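Local coordinates for protein phospholyase (PDB 5G4I) that acts as a pyridoxal-phosphate-dependent phospholyase, probably eliminating phosphate from phosphoethanolamine on a scaffold shared with class III transaminases, at residues G44-L49 with V67-N71; V253-F257 with G280-G284; G286-G290 with V317-G322; L341-R346 with R363-F369. All blocks are in the same frame, centred on the assembly; numbering follows the deposited sequence. Where two conformers were deposited one is given.

Contact 1: residues G44-L49 with V67-N71; sequences GSGVWL and VGHAN
Gly46 and His69 tie the tip of a β-hairpin to the loop that leads into helix 72-82, so that one β-turn is fastened to another. The hairpin of strands 41-45 and 48-51 reverses through a type II' turn from Ser45 to Trp48, with Gly46 at its first central position, where a positive phi suits glycine. Its counterpart is a type II turn from Gly68 to Asn71, centred on His69 and Ala70.

The polar link is a single antiparallel hydrogen-bonded pair. Gly46 N donates to His69 O at 3.0 Å, and His69 N returns a bond of 2.9 Å to Gly46 O. Ser45 CA adds a CA-H...O contact to the same His69 O.

The apolar link centres on the imidazole. With CG anti to the carbonyl carbon (chi1 -60°), the ring lies back along the hairpin, and Leu49 CD2 sits 3.7 Å from the ring centroid, directly over one face in a CH-pi contact. His69 NE2 is hydrogen-bonded to Asp59 OD2 on strand 56-59, which fixes the rotation of the ring, while Leu87 of the second subunit also packs against it. With an alanine here, Asp59 would probably lose this partner and a gap would open under the Leu49 methyl.

Close quarters favour glycine at Gly44, because any CB there would collide with His69 CB. Beside it, the methyl of Ala70 reaches the hairpin backbone, with CB 3.4 Å from Gly44 O.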
# COMPACT_ATOMS: atom_id res chain seq x y z
N GLY A 44 22.83 9.66 -6.10
CA GLY A 44 22.30 10.68 -7.02
C GLY A 44 22.30 12.08 -6.39
O GLY A 44 22.35 12.22 -5.14
N SER A 45 22.22 13.11 -7.23
CA SER A 45 22.06 14.50 -6.75
C SER A 45 21.32 15.28 -7.81
O SER A 45 21.80 15.48 -8.94
CB SER A 45 23.47 15.10 -6.46
OG SER A 45 23.22 16.45 -5.98
N GLY A 46 20.09 15.76 -7.48
CA GLY A 46 19.31 16.50 -8.44
C GLY A 46 18.88 15.66 -9.61
O GLY A 46 18.06 14.73 -9.45
N VAL A 47 19.39 15.97 -10.86
CA VAL A 47 19.10 15.21 -12.07
C VAL A 47 20.24 14.18 -12.40
O VAL A 47 20.13 13.52 -13.45
CB VAL A 47 18.81 16.09 -13.27
CG1 VAL A 47 17.55 16.97 -13.09
CG2 VAL A 47 20.09 16.92 -13.71
N TRP A 48 21.25 14.12 -11.53
CA TRP A 48 22.43 13.29 -11.87
C TRP A 48 22.51 12.00 -11.05
O TRP A 48 22.17 12.04 -9.83
CB TRP A 48 23.68 14.13 -11.63
CG TRP A 48 23.77 15.39 -12.44
CD1 TRP A 48 23.53 16.66 -11.96
CD2 TRP A 48 23.98 15.51 -13.88
NE1 TRP A 48 23.65 17.56 -12.99
CE2 TRP A 48 23.91 16.90 -14.19
CE3 TRP A 48 24.28 14.60 -14.88
CZ2 TRP A 48 24.12 17.37 -15.51
CZ3 TRP A 48 24.49 15.12 -16.23
CH2 TRP A 48 24.39 16.50 -16.50
N LEU A 49 22.88 10.89 -11.67
CA LEU A 49 23.01 9.57 -11.04
C LEU A 49 24.36 8.94 -11.32
O LEU A 49 24.86 9.11 -12.42
CB LEU A 49 21.93 8.63 -11.52
CG LEU A 49 20.50 8.91 -11.01
CD1 LEU A 49 19.44 8.33 -11.96
CD2 LEU A 49 20.37 8.42 -9.54
N VAL A 67 11.30 16.24 -6.90
CA VAL A 67 12.11 17.41 -6.58
C VAL A 67 13.63 17.16 -6.57
O VAL A 67 14.39 17.91 -5.94
CB VAL A 67 11.61 18.16 -5.33
CG1 VAL A 67 10.17 18.73 -5.61
CG2 VAL A 67 11.52 17.31 -4.06
N GLY A 68 14.00 16.06 -7.18
CA GLY A 68 15.39 15.72 -7.41
C GLY A 68 15.96 14.66 -6.44
O GLY A 68 15.49 14.52 -5.26
N HIS A 69 16.91 13.87 -6.92
CA HIS A 69 17.59 12.91 -6.06
C HIS A 69 18.30 13.55 -4.85
O HIS A 69 18.96 14.61 -4.99
CB HIS A 69 18.65 12.13 -6.89
CG HIS A 69 18.07 11.38 -8.03
ND1 HIS A 69 17.33 10.23 -7.86
CD2 HIS A 69 18.08 11.62 -9.37
CE1 HIS A 69 16.92 9.80 -9.05
NE2 HIS A 69 17.38 10.63 -9.98
N ALA A 70 18.12 12.92 -3.67
CA ALA A 70 18.77 13.40 -2.45
C ALA A 70 18.43 14.82 -1.99
O ALA A 70 19.20 15.49 -1.34
CB ALA A 70 20.34 13.19 -2.52
N ASN A 71 17.21 15.27 -2.38
CA ASN A 71 16.79 16.59 -2.03
C ASN A 71 16.91 16.79 -0.51
O ASN A 71 16.28 16.05 0.31
CB ASN A 71 15.31 16.85 -2.49
CG ASN A 71 14.84 18.24 -2.18
OD1 ASN A 71 14.72 18.63 -0.96
ND2 ASN A 71 14.53 19.03 -3.24

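Contact 2: residues V253-F257 with G280-G284; sequences VQSGF and GKPMG. With PLP (pyridoxal-5'-phosphate), chain C; PO4 (phosphate ion), chain D.
The nearest CA atoms of the two loops, those of Val253 and Gly280, lie 5.2 Å apart with no hydrogen bond across, so side chains and cofactor do the joining.

Lys281 runs extended as far as CE, then bends at its last torsion (chi4 93°) to place NZ on PLP C4A at a covalent 1.4 Å. NZ also makes a weak hydrogen bond to PLP O3. Val253 crosses the lysine chain at about a right angle. Its CG1 does double duty, lying 3.6 Å from Lys281 CG and, over a face of the pyridine ring, 3.4 Å from PLP C3.

Gln254 turns its amide back toward the cofactor. NE2 donates to O1 of a phosphate ion at 3.0 Å and also approaches PLP O3, at a doubtfully short length. Arg414 holds OE1 and also binds the phosphate, as do Tyr61 and, from the second subunit, Arg90; the ion probably came from the crystallisation liquor.

Away from the cofactor the contact turns apolar. Met283 CA stands over the Phe257 ring, offset toward the rim, while Met283 CB touches Phe257 CZ at 3.4 Å and Pro282 CG meets Phe257 CD1 at 3.9 Å.

A lysine just after a strand, bonded to PLP C4A as in an internal aldimine, with an aliphatic side chain over the ring, is consistent with fold type I PLP enzymes such as class III transaminases.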
# COMPACT_ATOMS: atom_id res chain seq x y z
N VAL A 253 -1.40 9.54 -11.32
CA VAL A 253 -0.05 9.04 -10.93
C VAL A 253 1.00 9.48 -11.91
O VAL A 253 2.14 9.85 -11.43
CB VAL A 253 -0.07 7.47 -10.72
CG1 VAL A 253 1.34 6.97 -10.48
CG2 VAL A 253 -0.99 7.10 -9.60
N GLN A 254 0.73 9.50 -13.20
CA GLN A 254 1.69 9.96 -14.24
C GLN A 254 1.58 11.46 -14.57
O GLN A 254 2.62 12.08 -14.94
CB GLN A 254 1.51 9.22 -15.61
CG GLN A 254 1.74 7.74 -15.54
CD GLN A 254 3.22 7.36 -15.43
OE1 GLN A 254 4.10 8.09 -15.79
NE2 GLN A 254 3.45 6.20 -14.93
N SER A 255 0.39 12.07 -14.51
CA SER A 255 0.19 13.38 -15.00
C SER A 255 0.11 14.45 -13.92
O SER A 255 -0.02 15.64 -14.27
CB SER A 255 -1.08 13.46 -15.86
OG SER A 255 -2.25 13.06 -15.15
N GLY A 256 0.11 14.08 -12.64
CA GLY A 256 -0.12 15.05 -11.54
C GLY A 256 1.08 15.83 -11.09
O GLY A 256 2.22 15.73 -11.62
N PHE A 257 0.87 16.64 -10.06
CA PHE A 257 1.95 17.42 -9.40
C PHE A 257 2.66 18.34 -10.40
O PHE A 257 3.87 18.66 -10.29
CB PHE A 257 2.88 16.59 -8.54
CG PHE A 257 2.18 16.00 -7.32
CD1 PHE A 257 1.38 14.80 -7.40
CD2 PHE A 257 2.21 16.67 -6.09
CE1 PHE A 257 0.65 14.38 -6.29
CE2 PHE A 257 1.47 16.23 -4.99
CZ PHE A 257 0.69 15.08 -5.12
N GLY A 280 -0.04 9.15 -6.56
CA GLY A 280 1.03 8.33 -5.94
C GLY A 280 2.36 8.87 -6.49
O GLY A 280 2.63 10.08 -6.47
N LYS A 281 3.18 7.97 -7.06
CA LYS A 281 4.59 8.16 -7.52
C LYS A 281 5.30 9.42 -6.94
O LYS A 281 6.04 9.30 -5.93
CB LYS A 281 4.70 7.87 -9.00
CG LYS A 281 4.68 6.37 -9.35
CD LYS A 281 4.93 6.08 -10.86
CE LYS A 281 4.96 4.54 -11.27
NZ LYS A 281 3.57 4.22 -11.70
N PRO A 282 5.28 10.59 -7.66
CA PRO A 282 6.02 11.75 -7.12
C PRO A 282 5.73 12.25 -5.73
O PRO A 282 6.52 13.09 -5.19
CB PRO A 282 5.62 12.89 -8.13
CG PRO A 282 4.24 12.45 -8.56
CD PRO A 282 4.43 11.00 -8.78
N MET A 283 4.53 11.97 -5.19
CA MET A 283 4.04 12.83 -4.10
C MET A 283 4.87 12.98 -2.85
O MET A 283 4.85 14.03 -2.17
CB MET A 283 2.58 12.61 -3.77
CG MET A 283 2.23 11.60 -2.94
SD MET A 283 0.37 11.25 -2.88
CE MET A 283 -0.34 12.34 -1.87
N GLY A 284 5.71 11.96 -2.52
CA GLY A 284 6.65 11.99 -1.40
C GLY A 284 8.15 11.90 -1.76
O GLY A 284 8.97 11.57 -0.91
N1 PLP C . -1.53 4.11 -12.15
C2 PLP C . -0.60 4.68 -12.95
C2A PLP C . -1.03 5.57 -14.08
C3 PLP C . 0.84 4.44 -12.71
O3 PLP C . 1.80 5.01 -13.50
C4 PLP C . 1.21 3.55 -11.58
C4A PLP C . 2.62 3.25 -11.26
C5 PLP C . 0.10 2.98 -10.78
C6 PLP C . -1.22 3.30 -11.12
C5A PLP C . 0.39 2.07 -9.61
O4P PLP C . 1.32 2.70 -8.73
P PLP C . 2.02 1.86 -7.55
O1P PLP C . 3.10 1.07 -8.26
O2P PLP C . 2.54 2.92 -6.61
O3P PLP C . 0.90 1.02 -6.99
P PO4 D . 7.08 3.80 -14.74
O1 PO4 D . 6.09 4.73 -15.15
O2 PO4 D . 8.22 4.35 -13.89
O3 PO4 D . 7.82 3.80 -16.07
O4 PO4 D . 6.66 2.42 -14.30

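Contact 3: residues G286-G290 with V317-G322; sequences GHPIG and VSSAAG
His287 and Ser318 meet where the loop before strand 290-294 lies along helix 316-331, in a helix-loop packing at the dimer interface of this fold type I enzyme.

The imidazole can be traced outward. His287 CB starts against the helix, 4.1 Å from the methyl of Ala321, and CG keeps to the same methyl. Because CG stands anti to the backbone N (chi1 -161°), the ring projects along the helix toward its preceding turn. There CD2 lies 3.2 Å from Ser318 OG, and CE1 touches Val317 CG1 at 4.1 Å on a side chain crossing at about a right angle. At the tip, NE2 donates to Ser318 OG at 3.0 Å. The serine oxygen lies at the ring's edge and in its plane, but the N-H points well aside (124°), which makes the bond weak. Pro288 CD covers part of one ring face from within the loop, and the His287 rings of the two subunits meet with their planes at about 80°.

Ile289 packs beside it on the same helix. Its CG1 rests at the edge of the His287 ring, in plane, and CD1 pushes in to 3.3 Å from Ser318 O, with Gly322 N at 4.0 Å.

A water completes the polar link: it donates to Pro288 O at 2.7 Å and is hydrogen-bonded to Ser318 OG, also at 2.7 Å.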
# COMPACT_ATOMS: atom_id res chain seq x y z
N GLY A 286 9.68 9.72 -3.28
CA GLY A 286 10.16 8.31 -3.03
C GLY A 286 9.67 7.69 -1.74
O GLY A 286 9.74 6.45 -1.58
N HIS A 287 9.09 8.49 -0.85
CA HIS A 287 8.40 7.97 0.37
C HIS A 287 7.11 7.26 -0.08
O HIS A 287 6.40 7.76 -1.02
CB HIS A 287 8.06 9.11 1.30
CG HIS A 287 7.78 8.66 2.72
ND1 HIS A 287 8.80 8.31 3.62
CD2 HIS A 287 6.62 8.40 3.39
CE1 HIS A 287 8.27 7.89 4.75
NE2 HIS A 287 6.95 7.97 4.65
N PRO A 288 6.64 6.18 0.55
CA PRO A 288 5.40 5.50 0.05
C PRO A 288 4.13 6.25 0.48
O PRO A 288 3.79 6.21 1.66
CB PRO A 288 5.53 4.07 0.67
CG PRO A 288 6.99 3.93 1.15
CD PRO A 288 7.33 5.34 1.57
N ILE A 289 3.57 7.00 -0.44
CA ILE A 289 2.36 7.83 -0.17
C ILE A 289 1.51 7.74 -1.47
O ILE A 289 2.04 7.82 -2.60
CB ILE A 289 2.65 9.33 0.14
CG1 ILE A 289 3.78 9.56 1.12
CG2 ILE A 289 1.38 10.05 0.61
CD1 ILE A 289 4.17 11.02 1.27
N GLY A 290 0.17 7.63 -1.26
CA GLY A 290 -0.82 7.84 -2.28
C GLY A 290 -2.03 8.57 -1.68
O GLY A 290 -2.07 8.89 -0.50
N VAL A 317 5.25 11.36 9.66
CA VAL A 317 6.46 11.35 8.83
C VAL A 317 6.16 11.39 7.29
O VAL A 317 6.69 12.20 6.53
CB VAL A 317 7.39 10.19 9.22
CG1 VAL A 317 8.53 10.08 8.25
CG2 VAL A 317 7.89 10.42 10.63
N SER A 318 5.19 10.55 6.87
CA SER A 318 4.63 10.65 5.52
C SER A 318 4.07 12.06 5.23
O SER A 318 4.33 12.61 4.14
CB SER A 318 3.51 9.60 5.32
OG SER A 318 4.05 8.28 5.30
N SER A 319 3.35 12.62 6.20
CA SER A 319 2.79 13.99 6.04
C SER A 319 3.91 15.01 5.89
O SER A 319 3.80 15.93 5.05
CB SER A 319 1.88 14.30 7.22
OG SER A 319 0.78 13.36 7.33
N ALA A 320 4.97 14.91 6.70
CA ALA A 320 6.16 15.82 6.60
C ALA A 320 6.79 15.73 5.21
O ALA A 320 7.18 16.74 4.59
CB ALA A 320 7.15 15.55 7.74
N ALA A 321 6.98 14.48 4.68
CA ALA A 321 7.51 14.26 3.35
C ALA A 321 6.67 14.95 2.24
O ALA A 321 7.18 15.70 1.37
CB ALA A 321 7.60 12.80 3.06
N GLY A 322 5.33 14.71 2.33
CA GLY A 322 4.48 15.31 1.30
C GLY A 322 4.41 16.85 1.38
O GLY A 322 4.39 17.52 0.32
O HOH W 1 2.24 6.84 3.82

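Contact 4: residues L341-R346 with R363-F369; sequences LGKYIR and RGRGLFF
Gly342 and Gly366 meet backbone to backbone, their CA atoms only 4.0 Å apart, and this is where the contact is tightest. Gly342 CA lies 3.2 Å from Gly366 O, a buried carbonyl that finds no partner in the model, and a CB at Gly342 would clash with that oxygen. Next to this pair, Leu367 CD2 touches both Ile345 CD1 (3.8 Å) and Leu341 CD2 (4.1 Å).

Phe369 has two conformers; in the one considered its ring lies beside the glycines, and contacts to it hold for that conformer alone. Ile345 CG2 lies over one face, 4.1 Å from the centroid and toward the rim, and Arg365 N stands above the centre of the opposite face. The whole is a helix packed on a β-hairpin: helix 334-355 rests on strands 359-365 and 368-373, joined by a type II' turn from Arg365 to Phe368 with Gly366 at positive phi.

Toward solvent the packing gives way to a partly exposed arginine. Arg346 lays its CB 3.6 Å from Phe369 CZ in that same conformer, then bends at chi2 (145°) and chi3 to bring the guanidinium down to the strand. NH1 donates to Gly364 O at 3.0 Å, with the oxygen at the edge of the group and in its plane, while NH2 holds Val362 O. A leucine in its place would probably leave the carbonyls of Gly364 and Val362 without these donors.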
# COMPACT_ATOMS: atom_id res chain seq x y z
N LEU A 341 9.58 25.39 -20.37
CA LEU A 341 10.59 24.46 -20.87
C LEU A 341 9.96 23.43 -21.81
O LEU A 341 10.53 23.12 -22.90
CB LEU A 341 11.41 23.78 -19.75
CG LEU A 341 12.54 22.85 -20.20
CD1 LEU A 341 13.54 23.61 -21.11
CD2 LEU A 341 13.31 22.30 -19.02
N GLY A 342 8.73 22.97 -21.48
CA GLY A 342 8.03 22.09 -22.42
C GLY A 342 7.77 22.69 -23.78
O GLY A 342 7.84 22.01 -24.85
N LYS A 343 7.45 23.98 -23.81
CA LYS A 343 7.25 24.69 -25.08
C LYS A 343 8.54 24.67 -25.97
O LYS A 343 8.47 24.41 -27.20
CB LYS A 343 6.69 26.09 -24.91
CG LYS A 343 5.29 26.04 -24.41
CD LYS A 343 4.83 27.40 -23.94
CE LYS A 343 3.39 27.26 -23.46
NZ LYS A 343 2.99 28.47 -22.70
N TYR A 344 9.66 24.88 -25.34
CA TYR A 344 10.97 24.87 -26.01
C TYR A 344 11.34 23.46 -26.49
O TYR A 344 11.78 23.25 -27.62
CB TYR A 344 12.00 25.35 -24.99
CG TYR A 344 13.44 25.21 -25.48
CD1 TYR A 344 13.98 26.13 -26.29
CD2 TYR A 344 14.23 24.18 -25.07
CE1 TYR A 344 15.33 26.05 -26.70
CE2 TYR A 344 15.56 24.06 -25.44
CZ TYR A 344 16.12 25.01 -26.30
OH TYR A 344 17.46 24.83 -26.70
N ILE A 345 11.10 22.44 -25.64
CA ILE A 345 11.37 21.03 -26.05
C ILE A 345 10.53 20.62 -27.21
O ILE A 345 10.93 19.95 -28.13
CB ILE A 345 11.12 20.10 -24.81
CG1 ILE A 345 12.19 20.36 -23.76
CG2 ILE A 345 11.10 18.61 -25.19
CD1 ILE A 345 11.95 19.68 -22.38
N ARG A 346 9.22 21.00 -27.20
CA ARG A 346 8.33 20.67 -28.33
C ARG A 346 8.81 21.23 -29.66
O ARG A 346 8.85 20.51 -30.67
CB ARG A 346 6.89 21.16 -28.05
CG ARG A 346 5.96 21.06 -29.23
CD ARG A 346 4.59 20.71 -28.63
NE ARG A 346 4.04 19.82 -29.55
CZ ARG A 346 3.68 18.52 -29.54
NH1 ARG A 346 3.25 17.69 -28.51
NH2 ARG A 346 3.49 18.13 -30.78
N ARG A 363 4.86 14.08 -29.28
CA ARG A 363 3.77 13.78 -28.36
C ARG A 363 4.07 14.38 -26.97
O ARG A 363 5.20 14.49 -26.52
CB ARG A 363 3.60 12.28 -28.29
CG ARG A 363 3.21 11.62 -29.63
CD ARG A 363 3.42 10.11 -29.59
NE ARG A 363 2.99 9.47 -30.86
CZ ARG A 363 1.73 9.22 -31.18
NH1 ARG A 363 0.76 9.45 -30.36
NH2 ARG A 363 1.47 8.79 -32.43
N GLY A 364 2.99 14.69 -26.29
CA GLY A 364 3.05 15.09 -24.82
C GLY A 364 3.03 16.59 -24.60
O GLY A 364 2.81 17.45 -25.52
N ARG A 365 3.29 17.04 -23.34
CA ARG A 365 3.53 18.49 -23.07
C ARG A 365 4.24 18.62 -21.71
O ARG A 365 4.36 17.60 -20.99
CB ARG A 365 2.28 19.42 -23.05
CG ARG A 365 1.30 18.88 -22.03
CD ARG A 365 0.20 19.88 -21.84
NE ARG A 365 -0.74 19.79 -22.95
CZ ARG A 365 -1.89 20.47 -23.03
NH1 ARG A 365 -2.27 21.34 -22.11
NH2 ARG A 365 -2.70 20.23 -24.11
N GLY A 366 4.71 19.78 -21.40
CA GLY A 366 5.37 20.04 -20.17
C GLY A 366 6.62 19.20 -20.11
O GLY A 366 7.43 19.22 -21.07
N LEU A 367 6.82 18.45 -19.05
CA LEU A 367 8.03 17.58 -18.93
C LEU A 367 7.66 16.08 -19.08
O LEU A 367 8.35 15.19 -18.54
CB LEU A 367 8.87 17.88 -17.68
CG LEU A 367 9.58 19.21 -17.68
CD1 LEU A 367 10.33 19.46 -16.42
CD2 LEU A 367 10.58 19.24 -18.87
N PHE A 368 6.63 15.76 -19.88
CA PHE A 368 6.33 14.37 -20.31
C PHE A 368 6.22 14.41 -21.82
O PHE A 368 5.20 14.80 -22.39
CB PHE A 368 5.08 13.78 -19.61
CG PHE A 368 5.04 12.30 -19.54
CD1 PHE A 368 5.55 11.47 -20.57
CD2 PHE A 368 4.54 11.65 -18.40
CE1 PHE A 368 5.45 10.06 -20.50
CE2 PHE A 368 4.47 10.28 -18.38
CZ PHE A 368 4.98 9.47 -19.39
N PHE A 369 7.31 14.01 -22.49
CA PHE A 369 7.37 14.09 -23.99
C PHE A 369 7.76 12.77 -24.57
O PHE A 369 8.41 11.91 -23.96
CB PHE A 369 8.33 15.21 -24.54
CG PHE A 369 7.68 16.57 -24.79
CD1 PHE A 369 7.04 16.87 -25.99
CD2 PHE A 369 7.74 17.56 -23.80
CE1 PHE A 369 6.43 18.02 -26.19
CE2 PHE A 369 7.12 18.81 -24.03
CZ PHE A 369 6.55 19.03 -25.17

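In the fold
Contacts 2 and 3 are wholly buried and share the chain between strands 276-279 and 290-294, and Met283 SD packs on Gly290 CA at 3.7 Å. Contacts 1 and 4 instead serve the sheet that runs from strand 41-45 to strand 359-365, one at each edge, with centres about 21 Å apart. Contact 4 is largely buried as well, with a partly exposed arginine at its edge; contact 1 is the one that is only partly buried. Chemistry follows place: covalent and anion binding in contact 2, a water bridge in contact 3, paired backbone bonds in contact 1, and apolar packing in contact 4. The second subunit reaches contacts 1, 2 and 3 but not 4.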